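Local coordinates for type III secretion system effector protein ExoU (Pseudomonas fluorescens, PDB 4QMK) that is probably a patatin-like phospholipase that, as a type III secretion effector, would be delivered into host cells and act at the plasma membrane, at residues Ser48-Arg51 against Val57-Val60. Residues are numbered along the deposited sequence; the frame is centred on the assembly and turned at random.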
ATOM      1  N   SER A  48      38.714 -16.317 -22.160  1.00 31.79           N
ATOM      2  CA  SER A  48      39.553 -17.292 -22.809  1.00 32.13           C
ATOM      3  C   SER A  48      39.271 -18.683 -22.238  1.00 33.61           C
ATOM      4  O   SER A  48      38.950 -18.838 -21.053  1.00 34.20           O
ATOM      5  CB  SER A  48      41.019 -16.984 -22.590  1.00 33.56           C
ATOM      6  OG  SER A  48      41.430 -15.756 -23.179  1.00 33.64           O
ATOM      7  N   ILE A  49      39.414 -19.692 -23.086  1.00 33.79           N
ATOM      8  CA  ILE A  49      39.152 -21.041 -22.715  1.00 34.13           C
ATOM      9  C   ILE A  49      40.243 -21.942 -23.240  1.00 35.91           C
ATOM     10  O   ILE A  49      40.501 -21.931 -24.456  1.00 35.81           O
ATOM     11  CB  ILE A  49      37.853 -21.523 -23.322  1.00 35.37           C
ATOM     12  CG1 ILE A  49      36.704 -20.633 -22.900  1.00 34.11           C
ATOM     13  CG2 ILE A  49      37.568 -22.955 -22.861  1.00 37.70           C
ATOM     14  CD1 ILE A  49      35.364 -21.060 -23.484  1.00 36.80           C
ATOM     15  N   TYR A  50      40.882 -22.716 -22.340  1.00 34.65           N
ATOM     16  CA  TYR A  50      41.963 -23.646 -22.728  1.00 36.54           C
ATOM     17  C   TYR A  50      41.585 -25.060 -22.309  1.00 38.23           C
ATOM     18  O   TYR A  50      40.886 -25.244 -21.293  1.00 37.19           O
ATOM     19  CB  TYR A  50      43.280 -23.309 -22.025  1.00 38.26           C
ATOM     20  CG  TYR A  50      43.841 -21.913 -22.253  1.00 41.79           C
ATOM     21  CD1 TYR A  50      43.519 -20.861 -21.389  1.00 44.77           C
ATOM     22  CD2 TYR A  50      44.761 -21.673 -23.244  1.00 41.32           C
ATOM     23  CE1 TYR A  50      44.028 -19.581 -21.589  1.00 46.52           C
ATOM     24  CE2 TYR A  50      45.276 -20.423 -23.449  1.00 43.80           C
ATOM     25  CZ  TYR A  50      44.897 -19.372 -22.629  1.00 47.63           C
ATOM     26  OH  TYR A  50      45.455 -18.139 -22.827  1.00 53.21           O
ATOM     27  N   ARG A  51      42.064 -26.054 -23.052  1.00 39.75           N
ATOM     28  CA  ARG A  51      41.838 -27.453 -22.694  1.00 45.48           C
ATOM     29  C   ARG A  51      43.149 -28.212 -22.557  1.00 49.22           C
ATOM     30  O   ARG A  51      44.033 -28.119 -23.406  1.00 50.90           O
ATOM     31  CB  ARG A  51      40.937 -28.158 -23.717  1.00 48.37           C
ATOM     32  CG  ARG A  51      40.820 -29.675 -23.489  1.00 53.65           C
ATOM     33  CD  ARG A  51      39.607 -30.317 -24.176  1.00 53.47           C
ATOM     34  NE  ARG A  51      39.642 -30.021 -25.582  1.00 50.47           N
ATOM     35  CZ  ARG A  51      38.577 -29.819 -26.333  1.00 51.93           C
ATOM     36  NH1 ARG A  51      37.338 -29.899 -25.844  1.00 52.08           N
ATOM     37  NH2 ARG A  51      38.764 -29.517 -27.595  1.00 57.54           N
ATOM     38  N   VAL A  57      39.247 -28.344 -18.493  1.00 39.76           N
ATOM     39  CA  VAL A  57      39.127 -27.068 -19.150  1.00 41.31           C
ATOM     40  C   VAL A  57      39.295 -25.926 -18.165  1.00 38.18           C
ATOM     41  O   VAL A  57      38.837 -25.984 -17.040  1.00 37.17           O
ATOM     42  CB  VAL A  57      37.785 -26.971 -19.881  1.00 44.14           C
ATOM     43  CG1 VAL A  57      37.419 -25.552 -20.237  1.00 42.46           C
ATOM     44  CG2 VAL A  57      37.852 -27.832 -21.128  1.00 46.87           C
ATOM     45  N   GLU A  58      39.936 -24.876 -18.637  1.00 36.86           N
ATOM     46  CA  GLU A  58      40.226 -23.697 -17.846  1.00 39.11           C
ATOM     47  C   GLU A  58      39.652 -22.421 -18.534  1.00 39.82           C
ATOM     48  O   GLU A  58      39.943 -22.147 -19.686  1.00 40.48           O
ATOM     49  CB  GLU A  58      41.740 -23.653 -17.724  1.00 39.68           C
ATOM     50  CG  GLU A  58      42.388 -22.327 -17.542  1.00 41.79           C
ATOM     51  CD  GLU A  58      43.914 -22.410 -17.640  1.00 46.14           C
ATOM     52  OE1 GLU A  58      44.470 -23.540 -17.644  1.00 50.00           O
ATOM     53  OE2 GLU A  58      44.558 -21.329 -17.660  1.00 52.07           O
ATOM     54  N   VAL A  59      38.847 -21.659 -17.806  1.00 39.39           N
ATOM     55  CA  VAL A  59      38.276 -20.437 -18.309  1.00 37.80           C
ATOM     56  C   VAL A  59      38.881 -19.261 -17.572  1.00 35.97           C
ATOM     57  O   VAL A  59      38.899 -19.245 -16.382  1.00 33.85           O
ATOM     58  CB  VAL A  59      36.774 -20.395 -18.051  1.00 39.02           C
ATOM     59  CG1 VAL A  59      36.183 -19.106 -18.581  1.00 37.17           C
ATOM     60  CG2 VAL A  59      36.081 -21.608 -18.683  1.00 41.34           C
ATOM     61  N   VAL A  60      39.344 -18.256 -18.303  1.00 34.93           N
ATOM     62  CA  VAL A  60      39.919 -17.091 -17.691  1.00 30.64           C
ATOM     63  C   VAL A  60      39.119 -15.877 -18.111  1.00 30.86           C
ATOM     64  O   VAL A  60      38.760 -15.707 -19.289  1.00 32.31           O
ATOM     65  CB  VAL A  60      41.386 -16.931 -18.107  1.00 31.45           C
ATOM     66  CG1 VAL A  60      42.013 -15.729 -17.456  1.00 28.63           C
ATOM     67  CG2 VAL A  60      42.179 -18.171 -17.685  1.00 31.57           C
TER
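Tyr50 and Glu58 meet on one face of a beta hairpin, the phenol ring crossing the carboxylate with their planes 50° apart. OE2 of Glu58 comes at the ring obliquely and lies 3.9 Å from CD1 of Tyr50. Glu58 turns CG roughly opposite its backbone N (chi1 152°) and runs on extended, which brings the carboxylate to the CD1 side of the ring. Lys35 makes a cation-pi contact with the same ring, and Arg435 forms a salt bridge with OE2.

The strands that carry these groups pair antiparallel. Tyr50 and Glu58 are a hydrogen-bonded pair. N of Tyr50 gives to O of Glu58 at 2.9 Å. N of Glu58 returns to O of Tyr50 at 2.8 Å. Ser48 and Val60 repeat the pattern. CA of Val59 also approaches O of Ser48, at 3.2 Å.

The other face carries Ile49, Arg51, Val57 and Val59. CG2 of Ile49 touches CG1 of Val57 at 3.7 Å. CB of Arg51 rests against CG2 of Val57 at 4.0 Å. The Arg51 guanidinium leads away to a salt bridge with Asp463. Helix 441-446 packs on this face through Leu441 and Ala444.

The hairpin forms the middle of a four-stranded antiparallel sheet, between strands 36-42 and 434-438. The four backbone bonds between its strands set the register. Its two faces differ in chemistry. One is largely apolar and packs against a helix. On the other, the nearby Arg435 would favour a charged Glu58 carboxylate.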